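Local coordinates for nitronate monooxygenase family protein (Pseudomonas aeruginosa, PDB 4QIT), which uses FMN and molecular oxygen to oxidise alkyl nitronates, with the toxin propionate 3-nitronate as the best substrate, at residues L27-P32 / P252-N257. The protein carries 1 engineered substitution. Numbering follows the deposited sequence.
Sequences LGVSTP and PESSAN. With FMN (flavin mononucleotide), chain C.
At the flavin end of a TIM barrel, the loop between strand 21-23 and helix 32-41 runs antiparallel to the loop ahead of helix 258-265, the CA atoms of Val29 and Ser255 being the nearest pair. The backbone N of Ser255 donates a nearly straight hydrogen bond (170°, 2.8 Å) to Val29 O, reaching it in the carbonyl plane on a lone pair. Ser255 OG, set by chi1 57° between its own N and carbonyl carbon, gives its proton to Gly28 O at 2.8 Å from above the carbonyl plane, and takes one from a water that also donates to Ser30 O. Thr31 works with both branches: OG1 donates to Glu253 O (2.7 Å) and, as N-cap of helix 32-41, accepts from Leu34 N, while CG2 lies 3.6 Å from Ser255 CB. Ser254 OG accepts from Ala256 N in an ST turn and also bonds Val249 O; Ser254 CB lies 4.0 Å from Val29 CG1. The other Val29 methyl, CG2, approaches flavin C7M, and Leu27 N donates to flavin O4 (2.8 Å). Buried Val29 thus lies between the isoalloxazine's dimethylbenzene end and Ser254, where three direct hydrogen bonds and a shared water join the second loop to the first beta-alpha loop of this FMN-binding barrel.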
ATOM      1  N   LEU A  27     -21.386  -1.998   4.249  1.00 12.55           N
ATOM      2  CA  LEU A  27     -22.665  -1.317   4.188  1.00 12.69           C
ATOM      3  C   LEU A  27     -23.159  -1.244   2.741  1.00 16.87           C
ATOM      4  O   LEU A  27     -22.431  -0.793   1.848  1.00 15.30           O
ATOM      5  CB  LEU A  27     -22.572   0.068   4.840  1.00 13.65           C
ATOM      6  CG  LEU A  27     -23.889   0.818   5.049  1.00 15.58           C
ATOM      7  CD1 LEU A  27     -24.849   0.041   5.936  1.00 16.47           C
ATOM      8  CD2 LEU A  27     -23.581   2.184   5.661  1.00 18.15           C
ATOM      9  N   GLY A  28     -24.372  -1.750   2.513  1.00 15.00           N
ATOM     10  CA  GLY A  28     -24.959  -1.808   1.185  1.00 14.09           C
ATOM     11  C   GLY A  28     -24.649  -3.080   0.410  1.00 15.59           C
ATOM     12  O   GLY A  28     -25.203  -3.304  -0.668  1.00 15.34           O
ATOM     13  N   VAL A  29     -23.760  -3.912   0.947  1.00 13.27           N
ATOM     14  CA  VAL A  29     -23.347  -5.141   0.255  1.00 12.60           C
ATOM     15  C   VAL A  29     -23.533  -6.395   1.115  1.00 11.52           C
ATOM     16  O   VAL A  29     -24.074  -7.405   0.645  1.00 13.46           O
ATOM     17  CB  VAL A  29     -21.891  -5.054  -0.224  1.00 13.09           C
ATOM     18  CG1 VAL A  29     -21.461  -6.381  -0.843  1.00 14.11           C
ATOM     19  CG2 VAL A  29     -21.731  -3.921  -1.228  1.00 18.94           C
ATOM     20  N   SER A  30     -23.094  -6.350   2.369  1.00 11.25           N
ATOM     21  CA  SER A  30     -23.379  -7.472   3.247  1.00  9.57           C
ATOM     22  C   SER A  30     -24.873  -7.512   3.562  1.00 13.21           C
ATOM     23  O   SER A  30     -25.574  -6.490   3.479  1.00 14.45           O
ATOM     24  CB  SER A  30     -22.516  -7.451   4.512  1.00 12.87           C
ATOM     25  OG  SER A  30     -22.547  -6.202   5.171  1.00 12.91           O
ATOM     26  N   THR A  31     -25.360  -8.707   3.888  1.00 12.12           N
ATOM     27  CA  THR A  31     -26.772  -8.936   4.176  1.00 13.77           C
ATOM     28  C   THR A  31     -26.844  -9.983   5.274  1.00 13.83           C
ATOM     29  O   THR A  31     -25.861 -10.680   5.517  1.00 11.82           O
ATOM     30  CB  THR A  31     -27.483  -9.531   2.954  1.00 12.74           C
ATOM     31  OG1 THR A  31     -26.885 -10.803   2.651  1.00 12.65           O
ATOM     32  CG2 THR A  31     -27.390  -8.599   1.747  1.00 13.77           C
ATOM     33  N   PRO A  32     -28.007 -10.117   5.939  1.00 13.50           N
ATOM     34  CA  PRO A  32     -28.147 -11.246   6.863  1.00 13.51           C
ATOM     35  C   PRO A  32     -27.887 -12.608   6.205  1.00 12.02           C
ATOM     36  O   PRO A  32     -27.284 -13.473   6.850  1.00 12.46           O
ATOM     37  CB  PRO A  32     -29.601 -11.124   7.334  1.00 14.03           C
ATOM     38  CG  PRO A  32     -29.856  -9.649   7.300  1.00 17.23           C
ATOM     39  CD  PRO A  32     -29.148  -9.187   6.036  1.00 14.30           C
ATOM     40  N   PRO A 252     -23.662 -14.792  -4.197  1.00 11.78           N
ATOM     41  CA  PRO A 252     -25.072 -14.573  -4.531  1.00 11.41           C
ATOM     42  C   PRO A 252     -25.864 -14.033  -3.339  1.00 13.23           C
ATOM     43  O   PRO A 252     -26.901 -13.386  -3.538  1.00 14.65           O
ATOM     44  CB  PRO A 252     -25.561 -15.976  -4.928  1.00 14.41           C
ATOM     45  CG  PRO A 252     -24.595 -16.913  -4.280  1.00 15.46           C
ATOM     46  CD  PRO A 252     -23.272 -16.201  -4.362  1.00 13.80           C
ATOM     47  N   GLU A 253     -25.372 -14.282  -2.128  1.00 12.59           N
ATOM     48  CA  GLU A 253     -26.029 -13.810  -0.910  1.00 11.84           C
ATOM     49  C   GLU A 253     -25.832 -12.317  -0.654  1.00 12.51           C
ATOM     50  O   GLU A 253     -26.550 -11.738   0.148  1.00 13.85           O
ATOM     51  CB  GLU A 253     -25.527 -14.596   0.304  1.00 12.87           C
ATOM     52  CG  GLU A 253     -25.823 -16.100   0.272  1.00 14.59           C
ATOM     53  CD  GLU A 253     -24.810 -16.907  -0.522  1.00 16.12           C
ATOM     54  OE1 GLU A 253     -23.809 -16.336  -1.017  1.00 14.75           O
ATOM     55  OE2 GLU A 253     -25.005 -18.142  -0.651  1.00 16.66           O
ATOM     56  N   SER A 254     -24.859 -11.690  -1.312  1.00 11.16           N
ATOM     57  CA  SER A 254     -24.633 -10.263  -1.084  1.00 11.08           C
ATOM     58  C   SER A 254     -25.702  -9.432  -1.790  1.00 10.53           C
ATOM     59  O   SER A 254     -26.432  -9.948  -2.646  1.00 14.12           O
ATOM     60  CB  SER A 254     -23.246  -9.840  -1.578  1.00 11.21           C
ATOM     61  OG  SER A 254     -23.296  -9.428  -2.932  1.00 11.73           O
ATOM     62  N   SER A 255     -25.797  -8.148  -1.445  1.00 12.66           N
ATOM     63  CA  SER A 255     -26.746  -7.272  -2.124  1.00 13.09           C
ATOM     64  C   SER A 255     -26.117  -6.378  -3.196  1.00 13.30           C
ATOM     65  O   SER A 255     -26.701  -5.364  -3.581  1.00 14.70           O
ATOM     66  CB  SER A 255     -27.521  -6.412  -1.117  1.00 14.63           C
ATOM     67  OG  SER A 255     -26.636  -5.649  -0.319  1.00 15.68           O
ATOM     68  N   ALA A 256     -24.940  -6.753  -3.696  1.00 12.78           N
ATOM     69  CA  ALA A 256     -24.368  -6.062  -4.848  1.00 11.13           C
ATOM     70  C   ALA A 256     -25.353  -6.179  -6.006  1.00 11.78           C
ATOM     71  O   ALA A 256     -25.919  -7.255  -6.241  1.00 14.15           O
ATOM     72  CB  ALA A 256     -23.021  -6.672  -5.236  1.00  9.77           C
ATOM     73  N   ASN A 257     -25.570  -5.092  -6.735  1.00 12.80           N
ATOM     74  CA  ASN A 257     -26.460  -5.192  -7.884  1.00 14.23           C
ATOM     75  C   ASN A 257     -25.751  -5.758  -9.116  1.00 12.89           C
ATOM     76  O   ASN A 257     -24.537  -6.015  -9.093  1.00 11.41           O
ATOM     77  CB  ASN A 257     -27.221  -3.878  -8.160  1.00 12.49           C
ATOM     78  CG  ASN A 257     -26.322  -2.745  -8.643  1.00 14.85           C
ATOM     79  OD1 ASN A 257     -25.167  -2.955  -9.028  1.00 13.15           O
ATOM     80  ND2 ASN A 257     -26.866  -1.530  -8.636  1.00 14.97           N
TER
HETATM   81  N1  FMN C 401     -15.749  -1.533   6.727  1.00 26.23           N
HETATM   82  C2  FMN C 401     -16.575  -1.077   7.746  1.00 22.75           C
HETATM   83  O2  FMN C 401     -16.108  -0.924   8.867  1.00 31.43           O
HETATM   84  N3  FMN C 401     -17.911  -0.824   7.530  1.00 21.59           N
HETATM   85  C4  FMN C 401     -18.423  -1.000   6.262  1.00 21.28           C
HETATM   86  O4  FMN C 401     -19.605  -0.774   6.018  1.00 20.96           O
HETATM   87  C4A FMN C 401     -17.601  -1.442   5.242  1.00 27.42           C
HETATM   88  N5  FMN C 401     -18.143  -1.603   3.994  1.00 27.68           N
HETATM   89  C5A FMN C 401     -17.371  -2.060   2.953  1.00 23.83           C
HETATM   90  C6  FMN C 401     -17.968  -2.220   1.711  1.00 22.71           C
HETATM   91  C7  FMN C 401     -17.239  -2.689   0.637  1.00 21.93           C
HETATM   92  C7M FMN C 401     -17.963  -2.858  -0.669  1.00 23.97           C
HETATM   93  C8  FMN C 401     -15.884  -2.979   0.797  1.00 21.00           C
HETATM   94  C8M FMN C 401     -15.075  -3.471  -0.368  1.00 22.62           C
HETATM   95  C9  FMN C 401     -15.285  -2.810   2.051  1.00 23.22           C
HETATM   96  C9A FMN C 401     -16.028  -2.352   3.145  1.00 24.50           C
HETATM   97  N10 FMN C 401     -15.463  -2.180   4.410  1.00 25.57           N
HETATM   98  C10 FMN C 401     -16.256  -1.716   5.457  1.00 24.26           C
HETATM   99  C1' FMN C 401     -13.998  -2.459   4.634  1.00 23.08           C
HETATM  100  C2' FMN C 401     -13.725  -3.866   5.136  1.00 23.73           C
HETATM  101  O2' FMN C 401     -14.072  -3.952   6.494  1.00 23.23           O
HETATM  102  C3' FMN C 401     -12.249  -4.216   5.010  1.00 20.65           C
HETATM  103  O3' FMN C 401     -11.416  -3.182   5.489  1.00 19.08           O
HETATM  104  C4' FMN C 401     -11.946  -4.410   3.541  1.00 18.01           C
HETATM  105  O4' FMN C 401     -13.057  -5.016   2.906  1.00 20.42           O
HETATM  106  C5' FMN C 401     -10.747  -5.332   3.411  1.00 17.85           C
HETATM  107  O5' FMN C 401     -10.298  -5.143   2.104  1.00 10.56           O
HETATM  108  P   FMN C 401     -10.572  -6.218   0.964  1.00  7.93           P
HETATM  109  O1P FMN C 401     -10.829  -7.563   1.591  1.00 10.49           O
HETATM  110  O2P FMN C 401      -9.378  -6.197   0.060  1.00  8.78           O
HETATM  111  O3P FMN C 401     -11.805  -5.740   0.271  1.00 10.36           O
HETATM  112  O   HOH W   1     -27.477  -4.650   2.197  1.00 20.09           O